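Long-range contacts in putative creatinine amidohydrolase (PDB 3LUB), which binds two zinc ions and, as a creatininase-superfamily protein, probably hydrolyses non-peptide carbon-nitrogen bonds in linear amides: residues Glu32-Asp43 against His163-Met172; His77-Pro85 against Trp204-Ala212. All blocks are in the same frame, centred on the assembly; numbering follows the deposited sequence.

Overall arrangement
Interaction 1 and interaction 2 lie with their centres about 16 Å apart, and their segments alternate along the chain: 32-43, 77-85, 163-172, 204-212. Interaction 1 is buried and joins the starts of helices 42-62 and 166-175, with the two zinc ions between them. Interaction 2 lies further out, about 20 Å from the centre of the chain, where the loop between strand 66-68 and helix 92-108 meets the short helix 209-212. The two touch directly: Gln-81 NE2 is 2.6 Å from Glu-32 OE2, a probable hydrogen bond, and Leu-84 packs on Pro-33. The outer contact is thus placed as a second shell to the metal site; both touch the second subunit, interaction 2 also a third.

Interaction 1: Glu32-Asp43 against His163-Met172. With ZN (zinc ion), chain B; ZN (zinc ion), chain C.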
loop_
_atom_site.group_PDB
_atom_site.type_symbol
_atom_site.label_atom_id
_atom_site.label_comp_id
_atom_site.label_asym_id
_atom_site.label_seq_id
_atom_site.Cartn_x
_atom_site.Cartn_y
_atom_site.Cartn_z
ATOM N N GLU F 32 9.134 -8.448 -23.480
ATOM C CA GLU F 32 10.586 -8.379 -23.384
ATOM C C GLU F 32 11.231 -8.684 -24.722
ATOM O O GLU F 32 10.954 -9.716 -25.308
ATOM C CB GLU F 32 11.088 -9.407 -22.363
ATOM C CG GLU F 32 12.571 -9.318 -22.032
ATOM C CD GLU F 32 13.073 -10.473 -21.194
ATOM O OE1 GLU F 32 12.460 -11.565 -21.281
ATOM O OE2 GLU F 32 14.081 -10.307 -20.465
ATOM N N PRO F 33 12.110 -7.793 -25.197
ATOM C CA PRO F 33 12.865 -8.097 -26.404
ATOM C C PRO F 33 13.729 -9.377 -26.218
ATOM O O PRO F 33 14.297 -9.589 -25.147
ATOM C CB PRO F 33 13.760 -6.875 -26.587
ATOM C CG PRO F 33 13.215 -5.812 -25.698
ATOM C CD PRO F 33 12.451 -6.483 -24.631
ATOM N N HIS F 34 13.775 -10.194 -27.270
ATOM C CA HIS F 34 14.488 -11.459 -27.311
ATOM C C HIS F 34 15.428 -11.502 -28.500
ATOM O O HIS F 34 15.063 -12.013 -29.550
ATOM C CB HIS F 34 13.473 -12.586 -27.421
ATOM C CG HIS F 34 12.942 -13.006 -26.091
ATOM N ND1 HIS F 34 12.088 -12.213 -25.343
ATOM C CD2 HIS F 34 13.207 -14.099 -25.344
ATOM C CE1 HIS F 34 11.807 -12.837 -24.211
ATOM N NE2 HIS F 34 12.481 -13.978 -24.185
ATOM N N ASN F 35 16.628 -10.952 -28.349
ATOM C CA ASN F 35 17.502 -10.735 -29.491
ATOM C C ASN F 35 16.692 -9.928 -30.524
ATOM O O ASN F 35 15.753 -9.243 -30.163
ATOM C CB ASN F 35 17.959 -12.095 -30.018
ATOM C CG ASN F 35 19.203 -12.028 -30.892
ATOM O OD1 ASN F 35 19.246 -11.272 -31.860
ATOM N ND2 ASN F 35 20.195 -12.867 -30.584
ATOM N N LEU F 36 17.005 -10.049 -31.814
ATOM C CA LEU F 36 16.271 -9.338 -32.839
ATOM C C LEU F 36 15.203 -10.176 -33.456
ATOM O O LEU F 36 14.356 -9.653 -34.155
ATOM C CB LEU F 36 17.240 -8.833 -33.931
ATOM C CG LEU F 36 18.431 -7.945 -33.504
ATOM C CD1 LEU F 36 19.416 -7.825 -34.660
ATOM C CD2 LEU F 36 17.971 -6.569 -33.037
ATOM N N HIS F 37 15.194 -11.470 -33.186
ATOM C CA HIS F 37 14.449 -12.416 -34.034
ATOM C C HIS F 37 13.262 -13.101 -33.357
ATOM O O HIS F 37 12.379 -13.629 -34.053
ATOM C CB HIS F 37 15.391 -13.483 -34.581
ATOM C CG HIS F 37 15.949 -14.382 -33.528
ATOM N ND1 HIS F 37 16.634 -13.904 -32.433
ATOM C CD2 HIS F 37 15.916 -15.729 -33.399
ATOM C CE1 HIS F 37 16.991 -14.923 -31.669
ATOM N NE2 HIS F 37 16.563 -16.039 -32.232
ATOM N N LEU F 38 13.207 -13.094 -32.021
ATOM C CA LEU F 38 12.103 -13.771 -31.344
ATOM C C LEU F 38 11.046 -12.762 -30.899
ATOM O O LEU F 38 11.355 -11.585 -30.685
ATOM C CB LEU F 38 12.608 -14.562 -30.158
ATOM C CG LEU F 38 13.317 -15.881 -30.458
ATOM C CD1 LEU F 38 14.124 -16.277 -29.187
ATOM C CD2 LEU F 38 12.300 -16.925 -30.916
ATOM N N PRO F 39 9.813 -13.235 -30.737
ATOM C CA PRO F 39 8.735 -12.379 -30.282
ATOM C C PRO F 39 8.920 -11.791 -28.880
ATOM O O PRO F 39 9.444 -12.468 -27.960
ATOM C CB PRO F 39 7.500 -13.285 -30.302
ATOM C CG PRO F 39 7.929 -14.587 -30.829
ATOM C CD PRO F 39 9.370 -14.625 -31.001
ATOM N N TYR F 40 8.443 -10.548 -28.740
ATOM C CA TYR F 40 8.300 -9.866 -27.435
ATOM C C TYR F 40 7.573 -10.697 -26.401
ATOM O O TYR F 40 7.862 -10.591 -25.215
ATOM C CB TYR F 40 7.564 -8.526 -27.568
ATOM C CG TYR F 40 8.457 -7.369 -27.940
ATOM C CD1 TYR F 40 8.812 -7.142 -29.246
ATOM C CD2 TYR F 40 8.926 -6.480 -26.972
ATOM C CE1 TYR F 40 9.631 -6.057 -29.580
ATOM C CE2 TYR F 40 9.742 -5.417 -27.299
ATOM C CZ TYR F 40 10.093 -5.207 -28.596
ATOM O OH TYR F 40 10.893 -4.117 -28.944
ATOM N N LEU F 41 6.647 -11.542 -26.844
ATOM C CA LEU F 41 5.880 -12.406 -25.919
ATOM C C LEU F 41 6.352 -13.841 -25.817
ATOM O O LEU F 41 5.627 -14.665 -25.323
ATOM C CB LEU F 41 4.393 -12.373 -26.301
ATOM C CG LEU F 41 3.648 -11.050 -26.058
ATOM C CD1 LEU F 41 2.177 -11.222 -26.409
ATOM C CD2 LEU F 41 3.735 -10.661 -24.592
ATOM N N THR F 42 7.573 -14.130 -26.248
ATOM C CA THR F 42 8.205 -15.476 -26.111
ATOM C C THR F 42 8.003 -16.105 -24.742
ATOM O O THR F 42 7.671 -17.272 -24.643
ATOM C CB THR F 42 9.732 -15.411 -26.441
ATOM O OG1 THR F 42 9.928 -14.951 -27.797
ATOM C CG2 THR F 42 10.452 -16.771 -26.214
ATOM N N ASP F 43 8.176 -15.333 -23.675
ATOM C CA ASP F 43 8.070 -15.883 -22.306
ATOM C C ASP F 43 6.662 -16.200 -21.859
ATOM O O ASP F 43 6.485 -16.864 -20.855
ATOM C CB ASP F 43 8.732 -14.953 -21.279
ATOM C CG ASP F 43 10.215 -14.835 -21.471
ATOM O OD1 ASP F 43 10.806 -15.594 -22.290
ATOM O OD2 ASP F 43 10.801 -13.974 -20.785
ATOM N N HIS F 163 19.307 -16.207 -22.739
ATOM C CA HIS F 163 18.149 -15.419 -23.152
ATOM C C HIS F 163 18.062 -15.321 -24.671
ATOM O O HIS F 163 18.973 -14.800 -25.304
ATOM C CB HIS F 163 18.220 -14.031 -22.522
ATOM C CG HIS F 163 17.094 -13.144 -22.918
ATOM N ND1 HIS F 163 15.801 -13.356 -22.496
ATOM C CD2 HIS F 163 17.057 -12.050 -23.710
ATOM C CE1 HIS F 163 15.018 -12.429 -23.010
ATOM N NE2 HIS F 163 15.750 -11.621 -23.744
ATOM N N ALA F 164 16.958 -15.808 -25.248
ATOM C CA ALA F 164 16.743 -15.727 -26.701
ATOM C C ALA F 164 17.844 -16.501 -27.455
ATOM O O ALA F 164 18.225 -16.136 -28.557
ATOM C CB ALA F 164 16.724 -14.262 -27.174
ATOM N N GLY F 165 18.344 -17.554 -26.839
ATOM C CA GLY F 165 19.487 -18.292 -27.342
ATOM C C GLY F 165 19.009 -19.482 -28.114
ATOM O O GLY F 165 17.927 -19.451 -28.684
ATOM N N GLU F 166 19.806 -20.544 -28.119
ATOM C CA GLU F 166 19.533 -21.675 -28.977
ATOM C C GLU F 166 18.310 -22.406 -28.540
ATOM O O GLU F 166 17.505 -22.783 -29.366
ATOM C CB GLU F 166 20.739 -22.630 -29.052
ATOM C CG GLU F 166 20.642 -23.655 -30.205
ATOM C CD GLU F 166 21.841 -24.596 -30.261
ATOM O OE1 GLU F 166 22.977 -24.105 -30.156
ATOM O OE2 GLU F 166 21.631 -25.812 -30.399
ATOM N N SER F 167 18.165 -22.618 -27.242
ATOM C CA SER F 167 17.053 -23.365 -26.694
ATOM C C SER F 167 15.698 -22.668 -26.870
ATOM O O SER F 167 14.706 -23.307 -27.279
ATOM C CB SER F 167 17.305 -23.630 -25.201
ATOM O OG SER F 167 17.659 -22.431 -24.523
ATOM N N GLU F 168 15.625 -21.388 -26.493
ATOM C CA GLU F 168 14.374 -20.645 -26.653
ATOM C C GLU F 168 14.029 -20.525 -28.136
ATOM O O GLU F 168 12.853 -20.594 -28.513
ATOM C CB GLU F 168 14.448 -19.244 -26.023
ATOM C CG GLU F 168 13.862 -19.159 -24.626
ATOM C CD GLU F 168 13.687 -17.739 -24.102
ATOM O OE1 GLU F 168 14.503 -16.860 -24.452
ATOM O OE2 GLU F 168 12.751 -17.527 -23.273
ATOM N N THR F 169 15.037 -20.278 -28.973
ATOM C CA THR F 169 14.782 -20.162 -30.418
ATOM C C THR F 169 14.276 -21.480 -30.988
ATOM O O THR F 169 13.331 -21.481 -31.754
ATOM C CB THR F 169 16.002 -19.697 -31.214
ATOM O OG1 THR F 169 16.487 -18.468 -30.658
ATOM C CG2 THR F 169 15.617 -19.462 -32.641
ATOM N N SER F 170 14.884 -22.593 -30.592
ATOM C CA SER F 170 14.490 -23.908 -31.098
ATOM C C SER F 170 13.069 -24.222 -30.728
ATOM O O SER F 170 12.327 -24.712 -31.559
ATOM C CB SER F 170 15.406 -25.044 -30.580
ATOM O OG SER F 170 16.724 -24.927 -31.084
ATOM N N VAL F 171 12.704 -23.969 -29.474
ATOM C CA VAL F 171 11.376 -24.321 -28.998
ATOM C C VAL F 171 10.326 -23.423 -29.683
ATOM O O VAL F 171 9.262 -23.891 -30.018
ATOM C CB VAL F 171 11.280 -24.257 -27.466
ATOM C CG1 VAL F 171 9.850 -24.625 -26.987
ATOM C CG2 VAL F 171 12.364 -25.183 -26.802
HETATM N N MSE F 172 10.658 -22.160 -29.953
HETATM C CA MSE F 172 9.756 -21.275 -30.727
HETATM C C MSE F 172 9.628 -21.805 -32.159
HETATM O O MSE F 172 8.542 -21.806 -32.715
HETATM C CB MSE F 172 10.264 -19.831 -30.773
HETATM C CG MSE F 172 9.280 -18.851 -31.399
HETATM SE SE MSE F 172 7.521 -18.775 -30.431
HETATM C CE MSE F 172 8.032 -17.909 -28.721
HETATM ZN ZN ZN B . 12.626 -15.682 -22.843
HETATM ZN ZN ZN C . 12.724 -13.503 -20.165
HETATM O O HOH W 1 20.305 -14.333 -28.221
HETATM O O HOH W 2 13.997 -15.271 -21.322
#
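Asp-43 and Glu-168 meet at a zinc ion, and the Asp-43 carboxylate bridges it to a second, OD1 binding the chain B zinc at 1.9 Å and OD2 the chain C zinc at 2.1 Å. His-34 NE2 and Glu-168 OE2 also bind the chain B zinc, which ties the 32-43 loop to helix 166-175. The chain C zinc takes Glu-32 OE1, whose partner oxygen OE2 is hydrogen-bonded to Gln-81 NE2, and is completed by His-120; water 2 binds both metals, more closely the chain B zinc.

The His-34 ring is fixed on several sides. Its ND1 donates to Glu-32 O, leaving NE2 for zinc; Thr-42 CB covers one face, and CE1 of His-163 stands 3.2 Å above the other, toward the rim. His-163 swings its ring across because CG lies opposite the backbone N (chi1 179°). From there NE2 gives a hydrogen bond of 2.9 Å to Pro-33 O, in the carbonyl plane on a lone pair, while ND1 is hydrogen-bonded to water 2. Glu-168 OE1 accepts from Ala-164 N, so the metal-binding carboxylate is also held by backbone.

Beyond the metals, His-37 NE2 donates to Thr-169 OG1 at 2.9 Å, and that hydroxyl in turn donates a hydrogen bond to Gly-165 O. Leu-38 splits its branches, CD1 over Ala-164 and Thr-169, CD2 against Met-172 CB at 3.6 Å. The selenomethionine chain bends so that CE meets Pro-39 CG and Thr-42. This is a buried dinuclear zinc centre with a bridging aspartate and a water between the metals, as in the creatininase family.

Interaction 2: His77-Pro85 against Trp204-Ala212; sequences HNPGQRELP and WVPRHWDKA
Arg-207 O receives the side-chain amide of Asn-78, whose ND2 donates to it at 2.8 Å, lying in the plane of the carbonyl at one of its lone pairs. A second bond of the same length runs the other way, from Trp-209 N to Pro-79 O, with an N-H...O angle of 158°. It uses a backbone N-H in the first turn of helix 209-212.

Pro-79 lays its ring on His-208, CB standing 3.7 Å above the centre of the imidazole in a CH-pi contact, while its CD touches Pro-206. Gly-80 CA lies 3.6 Å from Asp-210 OD1, and its backbone runs against Trp-209 CB. The Gln-81 amide lies over the indole of Trp-209 with planes 19° apart, while CG makes a CH-pi contact 3.6 Å from the centroid of the five-membered ring; Arg-207 CD covers the opposite face, and Asn-78 ND2 meets the edge.

Both ends of the Gln-81 amide are engaged: OE1 takes Asn-78 N at 2.9 Å, and NE2 donates to the zinc ligand Glu-32, while Trp-209 NE1 bonds to Ser-216 O. The indole, with Asn-78 N and Glu-32 OE2, probably fixes the rotation of this second-shell amide, which may help to orient a metal-binding carboxylate.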
loop_
_atom_site.group_PDB
_atom_site.type_symbol
_atom_site.label_atom_id
_atom_site.label_comp_id
_atom_site.label_asym_id
_atom_site.label_seq_id
_atom_site.Cartn_x
_atom_site.Cartn_y
_atom_site.Cartn_z
ATOM N N HIS F 77 12.131 -7.201 -14.748
ATOM C CA HIS F 77 13.265 -7.003 -15.665
ATOM C C HIS F 77 14.458 -6.298 -15.057
ATOM O O HIS F 77 14.387 -5.807 -13.922
ATOM C CB HIS F 77 12.771 -6.272 -16.910
ATOM C CG HIS F 77 11.845 -7.115 -17.699
ATOM N ND1 HIS F 77 12.259 -8.287 -18.286
ATOM C CD2 HIS F 77 10.507 -7.058 -17.870
ATOM C CE1 HIS F 77 11.224 -8.878 -18.853
ATOM N NE2 HIS F 77 10.149 -8.154 -18.613
ATOM N N ASN F 78 15.565 -6.298 -15.811
ATOM C CA ASN F 78 16.835 -5.833 -15.295
ATOM C C ASN F 78 17.147 -4.415 -15.699
ATOM O O ASN F 78 16.562 -3.874 -16.643
ATOM C CB ASN F 78 17.992 -6.725 -15.808
ATOM C CG ASN F 78 18.097 -8.029 -15.087
ATOM O OD1 ASN F 78 17.119 -8.530 -14.564
ATOM N ND2 ASN F 78 19.287 -8.612 -15.087
ATOM N N PRO F 79 18.147 -3.831 -15.027
ATOM C CA PRO F 79 18.653 -2.554 -15.486
ATOM C C PRO F 79 19.101 -2.593 -16.956
ATOM O O PRO F 79 19.710 -3.565 -17.411
ATOM C CB PRO F 79 19.844 -2.295 -14.554
ATOM C CG PRO F 79 19.556 -3.115 -13.331
ATOM C CD PRO F 79 18.878 -4.334 -13.842
ATOM N N GLY F 80 18.766 -1.541 -17.689
ATOM C CA GLY F 80 19.045 -1.467 -19.109
ATOM C C GLY F 80 17.968 -2.054 -20.015
ATOM O O GLY F 80 17.974 -1.752 -21.202
ATOM N N GLN F 81 17.082 -2.894 -19.488
ATOM C CA GLN F 81 16.005 -3.478 -20.299
ATOM C C GLN F 81 14.788 -2.585 -20.413
ATOM O O GLN F 81 14.076 -2.648 -21.408
ATOM C CB GLN F 81 15.503 -4.808 -19.740
ATOM C CG GLN F 81 16.463 -6.003 -19.884
ATOM C CD GLN F 81 15.793 -7.320 -19.539
ATOM O OE1 GLN F 81 15.523 -7.621 -18.376
ATOM N NE2 GLN F 81 15.507 -8.106 -20.563
ATOM N N ARG F 82 14.499 -1.817 -19.370
ATOM C CA ARG F 82 13.316 -0.981 -19.352
ATOM C C ARG F 82 13.355 0.092 -20.471
ATOM O O ARG F 82 12.323 0.447 -21.033
ATOM C CB ARG F 82 13.207 -0.360 -17.956
ATOM C CG ARG F 82 11.892 0.316 -17.627
ATOM C CD ARG F 82 11.878 0.842 -16.179
ATOM N NE ARG F 82 12.977 1.769 -15.862
ATOM C CZ ARG F 82 12.935 2.695 -14.889
ATOM N NH1 ARG F 82 11.867 2.862 -14.124
ATOM N NH2 ARG F 82 13.974 3.494 -14.684
ATOM N N GLU F 83 14.551 0.576 -20.800
ATOM C CA GLU F 83 14.752 1.542 -21.861
ATOM C C GLU F 83 14.602 0.951 -23.276
ATOM O O GLU F 83 14.495 1.695 -24.250
ATOM C CB GLU F 83 16.133 2.202 -21.716
ATOM C CG GLU F 83 17.319 1.306 -22.100
ATOM C CD GLU F 83 18.656 1.786 -21.525
ATOM O OE1 GLU F 83 18.937 1.498 -20.334
ATOM O OE2 GLU F 83 19.429 2.440 -22.264
ATOM N N LEU F 84 14.578 -0.374 -23.407
ATOM C CA LEU F 84 14.347 -0.961 -24.728
ATOM C C LEU F 84 12.856 -0.830 -25.063
ATOM O O LEU F 84 12.008 -1.118 -24.219
ATOM C CB LEU F 84 14.803 -2.425 -24.781
ATOM C CG LEU F 84 16.290 -2.767 -24.608
ATOM C CD1 LEU F 84 16.481 -4.293 -24.413
ATOM C CD2 LEU F 84 17.205 -2.236 -25.745
ATOM N N PRO F 85 12.531 -0.427 -26.300
ATOM C CA PRO F 85 11.158 -0.112 -26.633
ATOM C C PRO F 85 10.200 -1.280 -26.409
ATOM O O PRO F 85 10.464 -2.403 -26.843
ATOM C CB PRO F 85 11.224 0.293 -28.110
ATOM C CG PRO F 85 12.496 -0.309 -28.624
ATOM C CD PRO F 85 13.424 -0.316 -27.471
ATOM N N TRP F 204 25.027 -12.279 -5.888
ATOM C CA TRP F 204 24.202 -12.001 -7.068
ATOM C C TRP F 204 23.870 -10.519 -7.240
ATOM O O TRP F 204 23.400 -9.868 -6.288
ATOM C CB TRP F 204 22.872 -12.757 -6.931
ATOM C CG TRP F 204 21.955 -12.545 -8.104
ATOM C CD1 TRP F 204 21.948 -13.257 -9.268
ATOM C CD2 TRP F 204 20.937 -11.555 -8.236
ATOM N NE1 TRP F 204 20.979 -12.777 -10.115
ATOM C CE2 TRP F 204 20.353 -11.722 -9.516
ATOM C CE3 TRP F 204 20.445 -10.551 -7.399
ATOM C CZ2 TRP F 204 19.297 -10.930 -9.962
ATOM C CZ3 TRP F 204 19.403 -9.760 -7.855
ATOM C CH2 TRP F 204 18.833 -9.960 -9.103
ATOM N N VAL F 205 24.128 -10.012 -8.445
ATOM C CA VAL F 205 23.712 -8.706 -8.920
ATOM C C VAL F 205 22.988 -8.982 -10.246
ATOM O O VAL F 205 23.324 -9.960 -10.932
ATOM C CB VAL F 205 24.960 -7.742 -9.114
ATOM C CG1 VAL F 205 24.618 -6.431 -9.905
ATOM C CG2 VAL F 205 25.525 -7.386 -7.785
ATOM N N PRO F 206 21.962 -8.177 -10.593
ATOM C CA PRO F 206 21.386 -8.358 -11.920
ATOM C C PRO F 206 22.335 -7.883 -13.037
ATOM O O PRO F 206 23.052 -6.884 -12.900
ATOM C CB PRO F 206 20.111 -7.498 -11.876
ATOM C CG PRO F 206 20.402 -6.439 -10.856
ATOM C CD PRO F 206 21.285 -7.104 -9.832
ATOM N N ARG F 207 22.362 -8.635 -14.124
ATOM C CA ARG F 207 23.020 -8.212 -15.351
ATOM C C ARG F 207 22.412 -6.884 -15.808
ATOM O O ARG F 207 21.190 -6.720 -15.807
ATOM C CB ARG F 207 22.770 -9.292 -16.421
ATOM C CG ARG F 207 23.384 -9.020 -17.791
ATOM C CD ARG F 207 22.938 -10.038 -18.873
ATOM N NE ARG F 207 23.220 -11.452 -18.564
ATOM C CZ ARG F 207 24.374 -12.088 -18.808
ATOM N NH1 ARG F 207 25.436 -11.466 -19.331
ATOM N NH2 ARG F 207 24.481 -13.376 -18.503
ATOM N N HIS F 208 23.266 -5.941 -16.209
ATOM C CA HIS F 208 22.810 -4.717 -16.853
ATOM C C HIS F 208 22.805 -4.926 -18.364
ATOM O O HIS F 208 23.856 -5.137 -18.978
ATOM C CB HIS F 208 23.689 -3.546 -16.452
ATOM C CG HIS F 208 23.582 -3.196 -15.002
ATOM N ND1 HIS F 208 23.698 -1.907 -14.539
ATOM C CD2 HIS F 208 23.330 -3.965 -13.913
ATOM C CE1 HIS F 208 23.521 -1.895 -13.225
ATOM N NE2 HIS F 208 23.304 -3.133 -12.820
ATOM N N TRP F 209 21.611 -4.902 -18.948
ATOM C CA TRP F 209 21.417 -5.232 -20.350
ATOM C C TRP F 209 22.142 -4.261 -21.274
ATOM O O TRP F 209 22.719 -4.668 -22.287
ATOM C CB TRP F 209 19.929 -5.295 -20.681
ATOM C CG TRP F 209 19.523 -6.631 -21.129
ATOM C CD1 TRP F 209 19.258 -7.003 -22.407
ATOM C CD2 TRP F 209 19.371 -7.799 -20.332
ATOM N NE1 TRP F 209 18.918 -8.320 -22.462
ATOM C CE2 TRP F 209 19.003 -8.852 -21.209
ATOM C CE3 TRP F 209 19.520 -8.071 -18.975
ATOM C CZ2 TRP F 209 18.765 -10.146 -20.774
ATOM C CZ3 TRP F 209 19.285 -9.368 -18.533
ATOM C CH2 TRP F 209 18.908 -10.391 -19.436
ATOM N N ASP F 210 22.153 -2.984 -20.878
ATOM C CA ASP F 210 22.849 -1.934 -21.643
ATOM C C ASP F 210 24.370 -2.117 -21.716
ATOM O O ASP F 210 24.994 -1.776 -22.714
ATOM C CB ASP F 210 22.501 -0.541 -21.110
ATOM C CG ASP F 210 22.950 -0.326 -19.684
ATOM O OD1 ASP F 210 22.613 -1.162 -18.826
ATOM O OD2 ASP F 210 23.647 0.688 -19.443
ATOM N N LYS F 211 24.955 -2.689 -20.677
ATOM C CA LYS F 211 26.392 -2.910 -20.638
ATOM C C LYS F 211 26.758 -4.281 -21.167
ATOM O O LYS F 211 27.824 -4.440 -21.744
ATOM C CB LYS F 211 26.906 -2.799 -19.210
ATOM C CG LYS F 211 26.520 -1.524 -18.503
ATOM C CD LYS F 211 27.177 -0.302 -19.077
ATOM C CE LYS F 211 26.805 0.930 -18.246
ATOM N NZ LYS F 211 26.721 0.627 -16.768
ATOM N N ALA F 212 25.877 -5.261 -20.947
ATOM C CA ALA F 212 26.184 -6.690 -21.126
ATOM C C ALA F 212 25.829 -7.268 -22.490
ATOM O O ALA F 212 26.310 -8.344 -22.802
ATOM C CB ALA F 212 25.463 -7.563 -20.036
#